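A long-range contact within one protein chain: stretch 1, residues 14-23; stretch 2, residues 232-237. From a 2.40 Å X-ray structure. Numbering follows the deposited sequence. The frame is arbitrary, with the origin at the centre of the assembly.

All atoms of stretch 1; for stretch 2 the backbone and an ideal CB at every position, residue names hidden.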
# COMPACT_ATOMS: atom_id res chain seq x y z
N HIS A 14 -16.04 -25.66 -7.10
CA HIS A 14 -15.83 -24.25 -6.79
C HIS A 14 -14.61 -24.13 -5.89
O HIS A 14 -13.94 -25.12 -5.58
CB HIS A 14 -17.06 -23.65 -6.10
CG HIS A 14 -17.16 -24.01 -4.65
ND1 HIS A 14 -16.69 -23.19 -3.64
CD2 HIS A 14 -17.66 -25.11 -4.03
CE1 HIS A 14 -16.90 -23.77 -2.47
NE2 HIS A 14 -17.49 -24.93 -2.68
N SER A 15 -14.32 -22.90 -5.48
CA SER A 15 -13.31 -22.65 -4.45
C SER A 15 -13.62 -21.30 -3.83
O SER A 15 -13.50 -20.27 -4.50
CB SER A 15 -11.91 -22.68 -5.05
OG SER A 15 -10.93 -22.56 -4.03
N HIS A 16 -14.04 -21.31 -2.57
CA HIS A 16 -14.29 -20.06 -1.84
C HIS A 16 -12.95 -19.39 -1.57
O HIS A 16 -12.18 -19.84 -0.72
CB HIS A 16 -15.03 -20.34 -0.54
CG HIS A 16 -15.39 -19.11 0.22
ND1 HIS A 16 -14.79 -18.78 1.42
CD2 HIS A 16 -16.28 -18.12 -0.04
CE1 HIS A 16 -15.30 -17.64 1.86
NE2 HIS A 16 -16.20 -17.22 0.99
N TRP A 17 -12.67 -18.30 -2.29
CA TRP A 17 -11.35 -17.70 -2.30
C TRP A 17 -11.37 -16.36 -1.55
O TRP A 17 -11.68 -15.32 -2.13
CB TRP A 17 -10.84 -17.51 -3.72
CG TRP A 17 -9.38 -17.27 -3.74
CD1 TRP A 17 -8.75 -16.06 -3.78
CD2 TRP A 17 -8.35 -18.26 -3.68
NE1 TRP A 17 -7.39 -16.24 -3.77
CE2 TRP A 17 -7.12 -17.58 -3.71
CE3 TRP A 17 -8.36 -19.66 -3.62
CZ2 TRP A 17 -5.90 -18.25 -3.67
CZ3 TRP A 17 -7.14 -20.32 -3.59
CH2 TRP A 17 -5.94 -19.62 -3.61
N ASP A 18 -11.02 -16.41 -0.27
CA ASP A 18 -10.76 -15.18 0.47
C ASP A 18 -9.53 -14.50 -0.10
O ASP A 18 -8.43 -15.07 -0.09
CB ASP A 18 -10.57 -15.50 1.96
CG ASP A 18 -11.76 -16.22 2.56
OD1 ASP A 18 -12.77 -15.55 2.87
OD2 ASP A 18 -11.69 -17.46 2.72
N ARG A 19 -9.72 -13.28 -0.62
CA ARG A 19 -8.65 -12.61 -1.36
C ARG A 19 -7.43 -12.37 -0.48
O ARG A 19 -6.29 -12.47 -0.95
CB ARG A 19 -9.18 -11.29 -1.93
CG ARG A 19 -8.31 -10.68 -3.01
CD ARG A 19 -9.09 -9.63 -3.78
NE ARG A 19 -8.29 -8.99 -4.82
CZ ARG A 19 -7.59 -7.88 -4.64
NH1 ARG A 19 -7.59 -7.27 -3.47
NH2 ARG A 19 -6.89 -7.37 -5.65
N GLU A 20 -7.65 -12.07 0.80
CA GLU A 20 -6.56 -11.89 1.75
C GLU A 20 -7.08 -12.22 3.14
O GLU A 20 -8.16 -11.77 3.52
CB GLU A 20 -6.01 -10.46 1.70
CG GLU A 20 -7.08 -9.39 1.56
CD GLU A 20 -6.50 -8.02 1.26
OE1 GLU A 20 -7.24 -7.02 1.34
OE2 GLU A 20 -5.29 -7.94 0.93
N TRP A 21 -6.31 -13.02 3.88
CA TRP A 21 -6.75 -13.47 5.20
C TRP A 21 -5.56 -13.72 6.12
O TRP A 21 -4.95 -12.78 6.62
CB TRP A 21 -7.61 -14.73 5.07
CG TRP A 21 -8.34 -15.10 6.32
CD1 TRP A 21 -8.50 -14.33 7.43
CD2 TRP A 21 -9.02 -16.33 6.59
NE1 TRP A 21 -9.23 -15.00 8.38
CE2 TRP A 21 -9.56 -16.24 7.88
CE3 TRP A 21 -9.21 -17.51 5.86
CZ2 TRP A 21 -10.29 -17.27 8.46
CZ3 TRP A 21 -9.94 -18.53 6.44
CH2 TRP A 21 -10.47 -18.41 7.72
N TYR A 22 -5.24 -15.00 6.36
CA TYR A 22 -4.19 -15.35 7.31
C TYR A 22 -2.79 -15.25 6.71
O TYR A 22 -1.81 -15.33 7.46
CB TYR A 22 -4.42 -16.76 7.86
CG TYR A 22 -4.60 -17.83 6.80
CD1 TYR A 22 -5.86 -18.12 6.28
CD2 TYR A 22 -3.52 -18.58 6.34
CE1 TYR A 22 -6.03 -19.10 5.32
CE2 TYR A 22 -3.68 -19.56 5.38
CZ TYR A 22 -4.94 -19.82 4.88
OH TYR A 22 -5.12 -20.79 3.93
N LEU A 23 -2.68 -15.09 5.40
CA LEU A 23 -1.42 -14.84 4.74
C LEU A 23 -1.39 -13.42 4.18
O LEU A 23 -2.44 -12.79 4.01
CB LEU A 23 -1.20 -15.84 3.59
CG LEU A 23 -0.89 -17.29 3.96
CD1 LEU A 23 -0.83 -18.15 2.71
CD2 LEU A 23 0.42 -17.36 4.73
N UNK A 232 -15.83 -28.14 -3.02
CA UNK A 232 -14.81 -27.14 -2.76
C UNK A 232 -14.91 -26.64 -1.34
O UNK A 232 -15.78 -27.05 -0.56
CB UNK A 232 -14.93 -25.97 -3.74
N UNK A 233 -13.99 -25.73 -1.01
CA UNK A 233 -13.90 -25.14 0.32
C UNK A 233 -12.92 -23.96 0.26
O UNK A 233 -12.47 -23.59 -0.82
CB UNK A 233 -13.46 -26.18 1.35
N UNK A 234 -12.61 -23.37 1.42
CA UNK A 234 -11.76 -22.19 1.47
C UNK A 234 -10.37 -22.49 0.91
O UNK A 234 -9.64 -23.34 1.45
CB UNK A 234 -11.65 -21.68 2.91
N UNK A 235 -10.01 -21.79 -0.16
CA UNK A 235 -8.69 -21.90 -0.79
C UNK A 235 -8.40 -23.34 -1.22
O UNK A 235 -7.27 -23.82 -1.12
CB UNK A 235 -7.60 -21.41 0.17
N UNK A 236 -9.43 -24.02 -1.70
CA UNK A 236 -9.27 -25.41 -2.10
C UNK A 236 -8.80 -25.49 -3.54
O UNK A 236 -9.43 -24.89 -4.42
CB UNK A 236 -10.58 -26.18 -1.92
N UNK A 237 -7.71 -26.21 -3.83
CA UNK A 237 -7.36 -26.48 -5.22
C UNK A 237 -8.46 -27.30 -5.89
O UNK A 237 -9.13 -28.10 -5.25
CB UNK A 237 -6.02 -27.21 -5.31

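At position 232 the CA-to-CB bond points toward stretch 1, and there is no room for what it would carry: an ideal CB lies 2.3 Å from His14 O, a clash. The phi/psi pair of 165/179 is extended with positive phi, a combination that also disfavours a side chain. Glycine is the clear reading, and Gly232 is deposited. Its bare CA sits over one face of the His14 imidazole, 3.9 Å from the ring centroid. With no CB at this position, the two stretches can approach this closely without the clash.

Position 233 points away, with nothing of stretch 1 within 5.5 Å of its ideal CB, so the contact leaves its side chain almost free. It is Val233, which serves through its backbone: Val233 O accepts a weak bond from His16 N (3.3 Å) and closes a type II turn by accepting from the backbone N of position 236 (3.2 Å).

At position 234 the bond runs sideways, but a short polar chain could reach His16 ND1, a possible donor. The ideal CB is also 4.2 Å from Asp18 OD2, which might seem to discourage an acid; asparagine or serine would be plausible, aspartate too, since His16 ND1 can donate to it. In Asp234, with chi1 in m, OD2 accepts from His16 ND1 at 2.9 Å, at the edge of the ring. Asp234 OD2 also lies 3.2 Å from Asp18 OD2, two acceptors of like charge.

Position 235 has phi/psi of 58/37, a left-handed conformation at the third place of the turn, where glycine or asparagine would be the usual guesses. Yet the CA-to-CB bond points sideways, the ideal CB 3.9 Å from Trp17 CZ3 and 4.5 Å from Tyr22 OH, and a cleft lined by Trp17, Tyr22 and the carbonyl of Asp18 invites a flat side chain with a donor at its far end. His235 fills it. Its NE2 donates to Asp18 O (2.8 Å, 173°), while the ring edge meets the face of the Trp17 six-membered ring, centroids 4.6 Å apart. A water lies with its O 3.1 Å from His235 ND1 and 2.7 Å from Tyr22 OH, bonded to both. His235 N donates to His16 O at 3.0 Å.

At position 236 the CA-to-CB bond points sideways, the ideal CB 4.2 Å from Ser15 OG; an extended polar or aliphatic chain that turns away would suit. The end of the Gln236 side chain leads away; separately, Ser15 OG donates to Gln236 O at 2.8 Å.

Position 237 points away, and its phi of -62 permits proline; Pro237 plays no part in the contact.

Stretch 2 (232-237) GVDHQP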
# COMPACT_ATOMS: atom_id res chain seq x y z
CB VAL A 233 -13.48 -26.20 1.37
CG1 VAL A 233 -12.01 -26.55 1.24
CG2 VAL A 233 -13.84 -25.77 2.80
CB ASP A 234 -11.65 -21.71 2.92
CG ASP A 234 -13.00 -21.34 3.51
OD1 ASP A 234 -13.70 -22.26 3.99
OD2 ASP A 234 -13.35 -20.14 3.51
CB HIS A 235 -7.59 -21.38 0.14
CG HIS A 235 -7.73 -19.94 0.51
ND1 HIS A 235 -7.53 -19.47 1.78
CD2 HIS A 235 -8.06 -18.86 -0.25
CE1 HIS A 235 -7.72 -18.16 1.81
NE2 HIS A 235 -8.05 -17.76 0.59
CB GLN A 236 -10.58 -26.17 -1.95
CG GLN A 236 -10.49 -27.65 -2.31
CD GLN A 236 -9.76 -28.48 -1.27
OE1 GLN A 236 -9.39 -27.98 -0.20
NE2 GLN A 236 -9.54 -29.75 -1.57
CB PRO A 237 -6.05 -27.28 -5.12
CG PRO A 237 -5.52 -26.96 -3.75
CD PRO A 237 -6.72 -26.75 -2.88
O HOH W 1 -7.59 -21.89 3.76
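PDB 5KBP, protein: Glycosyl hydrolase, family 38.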